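Local coordinates for peptide-binding protein (Photobacterium damsela subsp. piscicida, PDB 6SQX) that cleaves the peptidoglycan of potentially competing bacteria as a secreted NlpC/P60 D,L-endopeptidase, probably through a cysteine-peptidase mechanism, at residues D33-Y37 and M400-E404; I90-N95 and M126-F131; T97-Y101 and R152-T156; H395-M400 and A411-P417. All blocks are in the same frame, centred on the assembly; numbering follows the deposited sequence.

Contact 1 (D33-Y37 and M400-E404). With EDO (1,2-ethanediol), chain O.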
loop_
_atom_site.group_PDB
_atom_site.type_symbol
_atom_site.label_atom_id
_atom_site.label_comp_id
_atom_site.label_asym_id
_atom_site.label_seq_id
_atom_site.Cartn_x
_atom_site.Cartn_y
_atom_site.Cartn_z
ATOM N N ASP A 33 -6.289 5.163 19.722
ATOM C CA ASP A 33 -4.985 4.987 20.353
ATOM C C ASP A 33 -4.761 3.485 20.471
ATOM O O ASP A 33 -5.504 2.809 21.185
ATOM C CB ASP A 33 -4.986 5.654 21.727
ATOM C CG ASP A 33 -3.638 5.537 22.449
ATOM O OD1 ASP A 33 -2.715 4.812 22.002
ATOM O OD2 ASP A 33 -3.445 6.200 23.495
ATOM N N ALA A 34 -3.769 2.962 19.746
ATOM C CA ALA A 34 -3.552 1.529 19.742
ATOM C C ALA A 34 -3.272 1.006 21.142
ATOM O O ALA A 34 -3.522 -0.172 21.424
ATOM C CB ALA A 34 -2.378 1.173 18.816
ATOM N N PHE A 35 -2.776 1.851 22.049
ATOM C CA PHE A 35 -2.462 1.336 23.375
ATOM C C PHE A 35 -3.712 1.009 24.178
ATOM O O PHE A 35 -3.606 0.306 25.190
ATOM C CB PHE A 35 -1.610 2.348 24.164
ATOM C CG PHE A 35 -0.165 2.389 23.720
ATOM C CD1 PHE A 35 0.694 1.368 24.063
ATOM C CD2 PHE A 35 0.320 3.426 22.947
ATOM C CE1 PHE A 35 2.013 1.385 23.679
ATOM C CE2 PHE A 35 1.658 3.446 22.542
ATOM C CZ PHE A 35 2.499 2.406 22.903
ATOM N N HIS A 36 -4.880 1.521 23.757
ATOM C CA HIS A 36 -6.142 1.187 24.423
ATOM C C HIS A 36 -6.494 -0.287 24.249
ATOM O O HIS A 36 -7.305 -0.835 25.017
ATOM C CB HIS A 36 -7.251 2.076 23.847
ATOM C CG HIS A 36 -8.538 2.031 24.599
ATOM N ND1 HIS A 36 -8.729 2.701 25.788
ATOM C CD2 HIS A 36 -9.719 1.438 24.306
ATOM C CE1 HIS A 36 -9.971 2.505 26.204
ATOM N NE2 HIS A 36 -10.592 1.742 25.324
ATOM N N TYR A 37 -5.869 -0.943 23.274
ATOM C CA TYR A 37 -6.168 -2.321 22.912
ATOM C C TYR A 37 -5.005 -3.241 23.229
ATOM O O TYR A 37 -4.944 -4.360 22.704
ATOM C CB TYR A 37 -6.553 -2.405 21.429
ATOM C CG TYR A 37 -7.550 -1.313 21.089
ATOM C CD1 TYR A 37 -8.882 -1.433 21.477
ATOM C CD2 TYR A 37 -7.145 -0.119 20.479
ATOM C CE1 TYR A 37 -9.803 -0.418 21.237
ATOM C CE2 TYR A 37 -8.071 0.925 20.239
ATOM C CZ TYR A 37 -9.399 0.752 20.624
ATOM O OH TYR A 37 -10.333 1.728 20.396
ATOM N N MET A 400 -7.162 -6.524 15.336
ATOM C CA MET A 400 -6.502 -6.077 16.564
ATOM C C MET A 400 -7.103 -6.703 17.815
ATOM O O MET A 400 -6.758 -6.294 18.914
ATOM C CB MET A 400 -6.523 -4.548 16.688
ATOM C CG MET A 400 -5.462 -3.887 15.813
ATOM S SD MET A 400 -5.609 -2.071 15.883
ATOM C CE MET A 400 -5.398 -1.741 17.658
ATOM N N GLY A 401 -7.961 -7.715 17.687
ATOM C CA GLY A 401 -8.600 -8.269 18.869
ATOM C C GLY A 401 -9.983 -7.690 19.113
ATOM O O GLY A 401 -10.755 -7.494 18.158
ATOM N N THR A 402 -10.309 -7.408 20.382
ATOM C CA THR A 402 -11.641 -6.929 20.753
ATOM C C THR A 402 -11.548 -5.720 21.682
ATOM O O THR A 402 -10.483 -5.402 22.233
ATOM C CB THR A 402 -12.457 -8.044 21.450
ATOM O OG1 THR A 402 -11.790 -8.463 22.646
ATOM C CG2 THR A 402 -12.635 -9.254 20.536
ATOM N N THR A 403 -12.693 -5.053 21.864
ATOM C CA THR A 403 -12.819 -3.973 22.830
ATOM C C THR A 403 -14.264 -3.946 23.313
ATOM O O THR A 403 -15.154 -4.539 22.700
ATOM C CB THR A 403 -12.402 -2.626 22.196
ATOM O OG1 THR A 403 -12.143 -1.655 23.217
ATOM C CG2 THR A 403 -13.466 -2.084 21.254
ATOM N N GLU A 404 -14.500 -3.224 24.406
ATOM C CA GLU A 404 -15.856 -2.964 24.867
ATOM C C GLU A 404 -16.368 -1.696 24.190
ATOM O O GLU A 404 -15.788 -0.621 24.359
ATOM C CB GLU A 404 -15.858 -2.783 26.380
ATOM C CG GLU A 404 -15.582 -4.067 27.144
ATOM C CD GLU A 404 -16.670 -5.136 26.961
ATOM O OE1 GLU A 404 -17.876 -4.788 26.953
ATOM O OE2 GLU A 404 -16.307 -6.331 26.826
HETATM C C1 EDO O . -13.691 1.092 23.172
HETATM O O1 EDO O . -13.048 0.151 24.023
HETATM C C2 EDO O . -12.704 2.159 22.756
HETATM O O2 EDO O . -13.443 3.334 22.627
HETATM O O HOH W 1 -10.053 -2.110 24.792
HETATM O O HOH W 2 -5.879 -6.552 21.436
#
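The ring of Tyr37 is set between Met400 and Thr403 by its first torsion, which puts CG anti to the carbonyl carbon and beside the backbone N (chi1 -46°). The Met400 chain runs extended and then bends at its last torsion (chi3 59°). This brings its CE methyl obliquely to the ring, 3.7 Å from Tyr37 CD2. The same methyl lies 4.4 Å from Ala34 CB. Thr403 comes to the edge of the ring. Thr403 OG1 sits near the ring plane, 3.3 Å from Tyr37 CE1, and Thr403 CB meets the same edge. His36 CB lies over one face of the tyrosine, displaced toward the rim. The tyrosine hydroxyl is hydrogen-bonded to Thr31 O.

The strand is part of the antiparallel sheet of the NlpC/P60 domain, and the loop after strand 23-25 folds back onto it. In that loop Asp33 forms an Asx turn: its OD1 accepts from Phe35 N and also meets Asn306 of helix 298-308. Ala34, in the short 3-10 turn that follows, packs on Ala302 and Ile305 of this helix.

Two waters bridge the segments, one from backbone to backbone, the other from His36 O to the Thr403 hydroxyl. The first donates 2.7 Å bonds both to Tyr37 O and to Met400 O. The second donates to His36 O at 3.0 Å and is hydrogen-bonded to Thr403 OG1 at 2.7 Å. An ethanediol, probably from the crystallisation liquor, lies between His36, Thr403 and Glu404, but its O1 is modelled too close to Thr403 OG1 and its place there is doubtful.

Contact 2 (I90-N95 and M126-F131)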
loop_
_atom_site.group_PDB
_atom_site.type_symbol
_atom_site.label_atom_id
_atom_site.label_comp_id
_atom_site.label_asym_id
_atom_site.label_seq_id
_atom_site.Cartn_x
_atom_site.Cartn_y
_atom_site.Cartn_z
ATOM N N ILE A 90 4.870 -8.383 -19.089
ATOM C CA ILE A 90 4.781 -6.924 -18.942
ATOM C C ILE A 90 4.201 -6.286 -20.191
ATOM O O ILE A 90 3.312 -5.426 -20.106
ATOM C CB ILE A 90 6.141 -6.306 -18.563
ATOM C CG1 ILE A 90 6.540 -6.796 -17.160
ATOM C CG2 ILE A 90 6.112 -4.749 -18.704
ATOM C CD1 ILE A 90 7.947 -6.440 -16.702
ATOM N N LEU A 91 4.659 -6.723 -21.379
ATOM C CA LEU A 91 4.157 -6.110 -22.604
ATOM C C LEU A 91 2.655 -6.353 -22.763
ATOM O O LEU A 91 1.904 -5.444 -23.157
ATOM C CB LEU A 91 4.944 -6.635 -23.808
ATOM C CG LEU A 91 4.599 -6.063 -25.195
ATOM C CD1 LEU A 91 4.723 -4.523 -25.170
ATOM C CD2 LEU A 91 5.533 -6.699 -26.235
ATOM N N LYS A 92 2.189 -7.555 -22.412
ATOM C CA LYS A 92 0.746 -7.826 -22.446
ATOM C C LYS A 92 -0.006 -6.881 -21.510
ATOM O O LYS A 92 -1.039 -6.309 -21.883
ATOM C CB LYS A 92 0.464 -9.288 -22.082
ATOM C CG LYS A 92 -1.018 -9.636 -21.989
ATOM C CD LYS A 92 -1.223 -11.050 -21.435
ATOM C CE LYS A 92 -2.663 -11.530 -21.609
ATOM N NZ LYS A 92 -3.690 -10.588 -21.074
ATOM N N LEU A 93 0.494 -6.717 -20.274
ATOM C CA LEU A 93 -0.176 -5.819 -19.326
ATOM C C LEU A 93 -0.223 -4.391 -19.857
ATOM O O LEU A 93 -1.219 -3.686 -19.664
ATOM C CB LEU A 93 0.509 -5.866 -17.955
ATOM C CG LEU A 93 0.309 -7.110 -17.074
ATOM C CD1 LEU A 93 1.032 -6.959 -15.708
ATOM C CD2 LEU A 93 -1.162 -7.459 -16.838
ATOM N N GLU A 94 0.860 -3.931 -20.485
ATOM C CA GLU A 94 0.872 -2.587 -21.043
ATOM C C GLU A 94 -0.159 -2.438 -22.142
ATOM O O GLU A 94 -0.923 -1.464 -22.167
ATOM C CB GLU A 94 2.264 -2.236 -21.554
ATOM C CG GLU A 94 3.294 -2.131 -20.415
ATOM C CD GLU A 94 2.927 -1.053 -19.411
ATOM O OE1 GLU A 94 2.863 0.128 -19.830
ATOM O OE2 GLU A 94 2.708 -1.413 -18.229
ATOM N N ASN A 95 -0.200 -3.400 -23.053
ATOM C CA ASN A 95 -1.195 -3.350 -24.128
ATOM C C ASN A 95 -2.618 -3.443 -23.582
ATOM O O ASN A 95 -3.522 -2.753 -24.072
ATOM C CB ASN A 95 -0.937 -4.452 -25.161
ATOM C CG ASN A 95 0.239 -4.131 -26.066
ATOM O OD1 ASN A 95 0.334 -3.032 -26.619
ATOM N ND2 ASN A 95 1.131 -5.091 -26.232
ATOM N N MET A 126 4.290 5.936 -25.223
ATOM C CA MET A 126 4.746 4.677 -24.638
ATOM C C MET A 126 5.675 3.920 -25.574
ATOM O O MET A 126 6.527 3.158 -25.105
ATOM C CB MET A 126 3.554 3.795 -24.251
ATOM C CG MET A 126 2.760 4.397 -23.105
ATOM S SD MET A 126 1.160 3.599 -22.875
ATOM C CE MET A 126 1.601 2.003 -22.182
ATOM N N ASN A 127 5.505 4.090 -26.885
ATOM C CA ASN A 127 6.407 3.518 -27.895
ATOM C C ASN A 127 6.700 2.039 -27.635
ATOM O O ASN A 127 7.855 1.614 -27.533
ATOM C CB ASN A 127 7.696 4.335 -27.997
ATOM C CG ASN A 127 8.605 3.856 -29.127
ATOM O OD1 ASN A 127 8.135 3.343 -30.147
ATOM N ND2 ASN A 127 9.907 3.990 -28.934
ATOM N N LEU A 128 5.633 1.242 -27.508
ATOM C CA LEU A 128 5.784 -0.180 -27.185
ATOM C C LEU A 128 6.383 -1.010 -28.310
ATOM O O LEU A 128 6.818 -2.142 -28.048
ATOM C CB LEU A 128 4.437 -0.791 -26.764
ATOM C CG LEU A 128 3.855 -0.223 -25.477
ATOM C CD1 LEU A 128 2.528 -0.894 -25.139
ATOM C CD2 LEU A 128 4.889 -0.405 -24.356
ATOM N N LYS A 129 6.437 -0.484 -29.527
ATOM C CA LYS A 129 7.084 -1.247 -30.586
ATOM C C LYS A 129 8.558 -1.504 -30.278
ATOM O O LYS A 129 9.139 -2.465 -30.804
ATOM C CB LYS A 129 6.889 -0.570 -31.949
ATOM C CG LYS A 129 7.534 0.804 -32.056
ATOM C CD LYS A 129 7.489 1.313 -33.501
ATOM C CE LYS A 129 8.345 2.565 -33.688
ATOM N NZ LYS A 129 7.749 3.783 -33.062
ATOM N N SER A 130 9.178 -0.676 -29.445
ATOM C CA SER A 130 10.579 -0.838 -29.080
ATOM C C SER A 130 10.772 -1.541 -27.732
ATOM O O SER A 130 11.891 -1.578 -27.222
ATOM C CB SER A 130 11.281 0.526 -29.068
ATOM O OG SER A 130 10.807 1.337 -28.001
ATOM N N PHE A 131 9.722 -2.125 -27.173
ATOM C CA PHE A 131 9.785 -2.678 -25.826
ATOM C C PHE A 131 10.693 -3.906 -25.768
ATOM O O PHE A 131 10.605 -4.787 -26.636
ATOM C CB PHE A 131 8.382 -3.104 -25.382
ATOM C CG PHE A 131 8.337 -3.680 -23.971
ATOM C CD1 PHE A 131 8.597 -5.033 -23.748
ATOM C CD2 PHE A 131 8.088 -2.859 -22.860
ATOM C CE1 PHE A 131 8.599 -5.570 -22.461
ATOM C CE2 PHE A 131 8.067 -3.402 -21.586
ATOM C CZ PHE A 131 8.325 -4.748 -21.369
#
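The Phe131 ring has Leu91 CB over one face. Ile90 reaches the same ring obliquely, with CG2 3.5 Å from Phe131 CZ. Leu91 and Phe131 run alongside each other in opposing senses, and Leu91 CD1 lies near the root of the ring, 3.9 Å from Phe131 CG. His191 also meets the ring, their planes inclined to each other by about 35°. Another flat group, the amide of Asn95, brings its OD1 to 3.4 Å from Leu128 CD1.

Leu128 fills the middle of the contact. Its CG lies anti to the carbonyl carbon (chi1 -65°), and from there CD1 reaches the helix, 3.8 Å from Glu94 CB. Its CB faces Leu91 CD1 at 4.1 Å. Glu94 folds back at its second torsion. Its carboxylate then comes beside the end of Met126, with OE1 3.3 Å from Met126 CE. That oxygen is buried but satisfied, since it accepts a hydrogen bond from Trp209 NE1.

Within the 126-131 segment, Asn127 O takes two bonds from Ser130, one from its N and one from its OG. They hold the short 3-10 turn that presents Leu128 and Phe131 together.

Ile90, Glu94 and Phe131 also touch Leu200 of strand 198-203. The arrangement is a mainly apolar docking of helix 90-102 and the loop after helix 118-126 onto the sheet of the SH3b-type domain.

Contact 3 (T97-Y101 and R152-T156). With EDO (1,2-ethanediol), chain I; EDO (1,2-ethanediol), chain H; EDO (1,2-ethanediol), chain U.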
loop_
_atom_site.group_PDB
_atom_site.type_symbol
_atom_site.label_atom_id
_atom_site.label_comp_id
_atom_site.label_asym_id
_atom_site.label_seq_id
_atom_site.Cartn_x
_atom_site.Cartn_y
_atom_site.Cartn_z
ATOM N N THR A 97 -3.615 -2.320 -20.722
ATOM C CA THR A 97 -3.965 -1.055 -20.077
ATOM C C THR A 97 -4.364 -0.013 -21.109
ATOM O O THR A 97 -5.369 0.692 -20.936
ATOM C CB THR A 97 -2.784 -0.578 -19.224
ATOM O OG1 THR A 97 -2.467 -1.596 -18.269
ATOM C CG2 THR A 97 -3.117 0.719 -18.485
ATOM N N ILE A 98 -3.609 0.074 -22.210
ATOM C CA ILE A 98 -3.983 0.979 -23.290
ATOM C C ILE A 98 -5.390 0.657 -23.773
ATOM O O ILE A 98 -6.236 1.547 -23.908
ATOM C CB ILE A 98 -2.969 0.886 -24.449
ATOM C CG1 ILE A 98 -1.627 1.476 -24.043
ATOM C CG2 ILE A 98 -3.477 1.655 -25.660
ATOM C CD1 ILE A 98 -0.523 1.185 -25.044
ATOM N N ARG A 99 -5.642 -0.625 -24.083
ATOM C CA ARG A 99 -6.952 -1.031 -24.584
ATOM C C ARG A 99 -8.062 -0.683 -23.600
ATOM O O ARG A 99 -9.164 -0.270 -24.006
ATOM C CB ARG A 99 -6.937 -2.534 -24.892
ATOM C CG ARG A 99 -8.154 -3.054 -25.645
ATOM C CD ARG A 99 -7.950 -4.497 -26.125
ATOM N NE ARG A 99 -7.784 -5.444 -25.027
ATOM C CZ ARG A 99 -6.620 -5.984 -24.662
ATOM N NH1 ARG A 99 -6.582 -6.828 -23.640
ATOM N NH2 ARG A 99 -5.498 -5.700 -25.321
ATOM N N TYR A 100 -7.801 -0.871 -22.308
ATOM C CA TYR A 100 -8.826 -0.629 -21.301
ATOM C C TYR A 100 -9.301 0.817 -21.341
ATOM O O TYR A 100 -10.507 1.085 -21.259
ATOM C CB TYR A 100 -8.266 -0.956 -19.924
ATOM C CG TYR A 100 -9.283 -0.862 -18.830
ATOM C CD1 TYR A 100 -10.046 -1.960 -18.462
ATOM C CD2 TYR A 100 -9.462 0.327 -18.130
ATOM C CE1 TYR A 100 -10.983 -1.867 -17.427
ATOM C CE2 TYR A 100 -10.395 0.433 -17.116
ATOM C CZ TYR A 100 -11.149 -0.660 -16.756
ATOM O OH TYR A 100 -12.072 -0.526 -15.741
ATOM N N TYR A 101 -8.368 1.771 -21.459
ATOM C CA TYR A 101 -8.756 3.180 -21.453
ATOM C C TYR A 101 -9.170 3.705 -22.820
ATOM O O TYR A 101 -9.969 4.652 -22.891
ATOM C CB TYR A 101 -7.649 4.030 -20.830
ATOM C CG TYR A 101 -7.573 3.719 -19.363
ATOM C CD1 TYR A 101 -8.591 4.143 -18.508
ATOM C CD2 TYR A 101 -6.507 2.983 -18.816
ATOM C CE1 TYR A 101 -8.558 3.849 -17.157
ATOM C CE2 TYR A 101 -6.460 2.683 -17.439
ATOM C CZ TYR A 101 -7.504 3.113 -16.619
ATOM O OH TYR A 101 -7.481 2.810 -15.281
ATOM N N ARG A 152 2.080 5.178 -11.911
ATOM C CA ARG A 152 0.922 5.403 -12.768
ATOM C C ARG A 152 0.775 4.246 -13.768
ATOM O O ARG A 152 1.775 3.715 -14.267
ATOM C CB ARG A 152 1.129 6.716 -13.593
ATOM C CG ARG A 152 1.544 7.971 -12.742
ATOM C CD ARG A 152 0.403 8.460 -11.824
ATOM N NE ARG A 152 -0.639 9.100 -12.629
ATOM C CZ ARG A 152 -1.862 9.388 -12.205
ATOM N NH1 ARG A 152 -2.197 9.055 -10.951
ATOM N NH2 ARG A 152 -2.732 9.991 -13.024
ATOM N N SER A 153 -0.466 3.888 -14.104
ATOM C CA SER A 153 -0.623 2.772 -15.033
ATOM C C SER A 153 -0.282 3.150 -16.467
ATOM O O SER A 153 -0.024 2.254 -17.281
ATOM C CB SER A 153 -2.033 2.229 -14.950
ATOM O OG SER A 153 -2.980 3.142 -15.461
ATOM N N LEU A 154 -0.333 4.430 -16.818
ATOM C CA LEU A 154 0.041 5.001 -18.102
ATOM C C LEU A 154 0.926 6.198 -17.803
ATOM O O LEU A 154 0.803 6.795 -16.727
ATOM C CB LEU A 154 -1.204 5.518 -18.837
ATOM C CG LEU A 154 -2.199 4.451 -19.291
ATOM C CD1 LEU A 154 -3.447 5.128 -19.851
ATOM C CD2 LEU A 154 -1.541 3.535 -20.348
ATOM N N PRO A 155 1.800 6.583 -18.721
ATOM C CA PRO A 155 2.734 7.704 -18.427
ATOM C C PRO A 155 2.056 9.057 -18.572
ATOM O O PRO A 155 2.214 9.777 -19.570
ATOM C CB PRO A 155 3.845 7.504 -19.461
ATOM C CG PRO A 155 3.149 6.805 -20.625
ATOM C CD PRO A 155 2.174 5.853 -19.948
ATOM N N THR A 156 1.283 9.406 -17.539
ATOM C CA THR A 156 0.561 10.670 -17.525
ATOM C C THR A 156 0.214 11.008 -16.089
ATOM O O THR A 156 -0.051 10.111 -15.275
ATOM C CB THR A 156 -0.741 10.618 -18.359
ATOM O OG1 THR A 156 -1.407 11.900 -18.358
ATOM C CG2 THR A 156 -1.696 9.559 -17.825
HETATM C C1 EDO I . -0.746 -2.524 -15.346
HETATM O O1 EDO I . -1.342 -1.274 -15.726
HETATM C C2 EDO I . 0.264 -2.234 -14.247
HETATM O O2 EDO I . 0.898 -1.000 -14.563
HETATM C C1 EDO H . -12.367 2.513 -14.133
HETATM O O1 EDO H . -12.972 1.996 -15.334
HETATM C C2 EDO H . -12.910 1.774 -12.920
HETATM O O2 EDO H . -14.348 1.947 -12.882
HETATM C C1 EDO U . -8.312 0.037 -11.830
HETATM O O1 EDO U . -8.717 -0.431 -10.542
HETATM C C2 EDO U . -9.438 -0.149 -12.836
HETATM O O2 EDO U . -8.869 -0.135 -14.148
HETATM O O HOH W 3 -5.203 1.851 -14.360
#
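Thr97 and Leu154 meet through methyl groups, with Thr97 CG2 3.7 Å from Leu154 CD2. A chi1 of -58° sets this threonine methyl anti to the backbone N, where it also rests 3.7 Å from Ser153 O. On the other branch of the leucine, CD1 comes obliquely to the Tyr101 ring, 3.9 Å from Tyr101 CD2. Ile98 adds a looser apolar contact to Leu154.

The polar link is a water at the edge of the Tyr101 ring and in its plane. It is hydrogen-bonded to Tyr101 OH at 2.6 Å and to Ser153 OG at 2.8 Å. Thr97 OG1 turns to Leu93 O of its own helix and to an ethanediol.

In the next shell, Tyr100 CD2 lies over the centre of one Tyr101 face, and Phe160 also meets that ring. The loop is shaped by Pro155, the centre of an inverse gamma turn. Arg152 NE closes the loop on Thr156 O at 2.9 Å, nearly straight at 170°. The guanidinium is itself held by a salt bridge to Asp174 and a hydrogen bond to Gln177.

Arg152 pairs through its backbone with Trp209 of strand 206-211. Helix 90-102 is seated on the loop leaving strand 149-152, beside the sheet of the SH3b-type domain.

Contact 4 (H395-M400 and A411-P417)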
loop_
_atom_site.group_PDB
_atom_site.type_symbol
_atom_site.label_atom_id
_atom_site.label_comp_id
_atom_site.label_asym_id
_atom_site.label_seq_id
_atom_site.Cartn_x
_atom_site.Cartn_y
_atom_site.Cartn_z
ATOM N N HIS A 395 -11.868 -4.731 0.442
ATOM C CA HIS A 395 -11.390 -4.046 1.636
ATOM C C HIS A 395 -10.538 -5.015 2.439
ATOM O O HIS A 395 -10.718 -6.239 2.349
ATOM C CB HIS A 395 -12.530 -3.512 2.521
ATOM C CG HIS A 395 -12.036 -2.620 3.614
ATOM N ND1 HIS A 395 -11.211 -1.537 3.367
ATOM C CD2 HIS A 395 -12.186 -2.695 4.958
ATOM C CE1 HIS A 395 -10.909 -0.957 4.520
ATOM N NE2 HIS A 395 -11.479 -1.641 5.497
ATOM N N ILE A 396 -9.586 -4.472 3.210
ATOM C CA ILE A 396 -8.773 -5.313 4.076
ATOM C C ILE A 396 -8.365 -4.470 5.281
ATOM O O ILE A 396 -8.221 -3.242 5.175
ATOM C CB ILE A 396 -7.573 -5.917 3.282
ATOM C CG1 ILE A 396 -6.858 -7.008 4.081
ATOM C CG2 ILE A 396 -6.580 -4.800 2.845
ATOM C CD1 ILE A 396 -5.936 -7.857 3.148
ATOM N N GLY A 397 -8.173 -5.130 6.421
ATOM C CA GLY A 397 -7.644 -4.461 7.605
ATOM C C GLY A 397 -6.865 -5.429 8.473
ATOM O O GLY A 397 -6.829 -6.645 8.216
ATOM N N LEU A 398 -6.213 -4.895 9.501
ATOM C CA LEU A 398 -5.386 -5.677 10.417
ATOM C C LEU A 398 -6.180 -5.945 11.693
ATOM O O LEU A 398 -6.445 -5.021 12.464
ATOM C CB LEU A 398 -4.086 -4.930 10.740
ATOM C CG LEU A 398 -3.166 -5.628 11.752
ATOM C CD1 LEU A 398 -2.689 -6.952 11.161
ATOM C CD2 LEU A 398 -2.005 -4.710 12.139
ATOM N N TYR A 399 -6.582 -7.193 11.915
ATOM C CA TYR A 399 -7.298 -7.564 13.135
ATOM C C TYR A 399 -6.495 -7.179 14.370
ATOM O O TYR A 399 -5.300 -7.465 14.453
ATOM C CB TYR A 399 -7.468 -9.082 13.118
ATOM C CG TYR A 399 -8.171 -9.674 14.319
ATOM C CD1 TYR A 399 -9.516 -9.402 14.572
ATOM C CD2 TYR A 399 -7.509 -10.555 15.176
ATOM C CE1 TYR A 399 -10.178 -9.981 15.674
ATOM C CE2 TYR A 399 -8.157 -11.141 16.260
ATOM C CZ TYR A 399 -9.487 -10.858 16.509
ATOM O OH TYR A 399 -10.093 -11.457 17.588
ATOM N N MET A 400 -7.162 -6.524 15.336
ATOM C CA MET A 400 -6.502 -6.077 16.564
ATOM C C MET A 400 -7.103 -6.703 17.815
ATOM O O MET A 400 -6.758 -6.294 18.914
ATOM C CB MET A 400 -6.523 -4.548 16.688
ATOM C CG MET A 400 -5.462 -3.887 15.813
ATOM S SD MET A 400 -5.609 -2.071 15.883
ATOM C CE MET A 400 -5.398 -1.741 17.658
ATOM N N ALA A 411 -15.204 -7.002 17.876
ATOM C CA ALA A 411 -13.923 -7.165 17.202
ATOM C C ALA A 411 -13.524 -5.866 16.485
ATOM O O ALA A 411 -14.379 -5.139 15.968
ATOM C CB ALA A 411 -14.015 -8.318 16.209
ATOM N N ILE A 412 -12.207 -5.591 16.426
ATOM C CA ILE A 412 -11.689 -4.327 15.893
ATOM C C ILE A 412 -10.543 -4.561 14.910
ATOM O O ILE A 412 -9.905 -5.623 14.894
ATOM C CB ILE A 412 -11.229 -3.355 17.008
ATOM C CG1 ILE A 412 -10.134 -4.042 17.844
ATOM C CG2 ILE A 412 -12.404 -2.968 17.929
ATOM C CD1 ILE A 412 -9.273 -3.100 18.624
ATOM N N MET A 413 -10.288 -3.545 14.080
ATOM C CA MET A 413 -9.193 -3.636 13.122
ATOM C C MET A 413 -8.589 -2.257 12.863
ATOM O O MET A 413 -9.263 -1.223 12.946
ATOM C CB MET A 413 -9.672 -4.275 11.792
ATOM C CG MET A 413 -10.903 -3.505 11.202
ATOM S SD MET A 413 -11.236 -4.138 9.535
ATOM C CE MET A 413 -12.728 -3.258 9.126
ATOM N N PHE A 414 -7.312 -2.264 12.501
ATOM C CA PHE A 414 -6.614 -1.074 12.022
ATOM C C PHE A 414 -6.770 -1.064 10.508
ATOM O O PHE A 414 -6.464 -2.084 9.851
ATOM C CB PHE A 414 -5.138 -1.195 12.397
ATOM C CG PHE A 414 -4.260 -0.136 11.804
ATOM C CD1 PHE A 414 -4.413 1.204 12.153
ATOM C CD2 PHE A 414 -3.192 -0.486 10.980
ATOM C CE1 PHE A 414 -3.544 2.183 11.636
ATOM C CE2 PHE A 414 -2.329 0.480 10.478
ATOM C CZ PHE A 414 -2.493 1.820 10.816
ATOM N N ASN A 415 -7.291 0.018 9.927
ATOM C CA ASN A 415 -7.572 -0.032 8.495
ATOM C C ASN A 415 -7.738 1.367 7.919
ATOM O O ASN A 415 -7.886 2.347 8.662
ATOM C CB ASN A 415 -8.779 -0.965 8.206
ATOM C CG ASN A 415 -10.153 -0.410 8.668
ATOM O OD1 ASN A 415 -11.112 -0.362 7.898
ATOM N ND2 ASN A 415 -10.257 -0.034 9.936
ATOM N N ALA A 416 -7.703 1.461 6.587
ATOM C CA ALA A 416 -7.950 2.689 5.845
ATOM C C ALA A 416 -9.166 2.428 4.971
ATOM O O ALA A 416 -9.039 1.861 3.879
ATOM C CB ALA A 416 -6.746 3.090 4.976
ATOM N N PRO A 417 -10.363 2.787 5.421
ATOM C CA PRO A 417 -11.564 2.601 4.604
ATOM C C PRO A 417 -11.988 3.902 3.949
ATOM O O PRO A 417 -11.808 4.973 4.553
ATOM C CB PRO A 417 -12.605 2.193 5.641
ATOM C CG PRO A 417 -12.223 2.995 6.890
ATOM C CD PRO A 417 -10.671 3.127 6.823
HETATM O O HOH W 4 -6.590 -1.092 5.716
#
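Met413 runs along the facing strand toward His395. Its CB starts 3.4 Å from Leu398 O. Its SD passes 4.1 Å from Gly397 CA. Its CE stops at the edge of the His395 ring, 4.2 Å from His395 NE2. CG stands between the backbone N and the carbonyl carbon (chi1 55°), and the chain is extended beyond it. Gly397 has no side chain, which leaves room for the sulfur and for Asn415 CB.

The strands form an antiparallel hairpin. Leu398 and Phe414 are a hydrogen-bonded pair, with Leu398 N 2.8 Å from Phe414 O. Tyr399 and Met413 are the neighbouring non-hydrogen-bonded pair. Met400 N continues the ladder to Ile412 O, and Met400 SD packs 3.6 Å from Phe414 CB. Leu398 and Phe414 turn to the face covered by helix 326-334.

His395 NE2 donates to Asn415 OD1 at 2.7 Å, in the ring plane and on a lone pair of the amide oxygen. The two planes stand 70° apart. Asn415 ND2 bonds to Thr440 OG1, which fixes the amide from its other end. Pro417 CB lies 3.7 Å from His395 CE1.

The pair resembles the His-Asn pair of papain; His395 is probably the partner of Cys324, which is modified here to the sulfonic acid. The bond would hold the histidine ring in one rotation, with Asn415 as its second-shell partner.

In the fold
The contacts form two pairs on opposite sides of the chain's centre. Contacts 1 and 4 have centres 12 Å apart and share Met400 and strand 395-405. Contact 4 and segment 400-404 lie in the NlpC/P60 range; 33-37 comes from the N-terminal region. Contacts 2 and 3, beside the SH3b-type domain, have centres 11 Å apart. Both use helix 90-102 and meet where Met126 touches Ile98, Leu154 and Pro155. Contacts 1 and 2 are 48 Å apart between centres. Along the chain, contacts 2 and 3 alternate, are nested within the loop of contact 1 and precede contact 4, whose segments alternate with those of contact 1. The N-terminal region thus packs on the peptidase sheet, with the SH3b-type domain between in sequence.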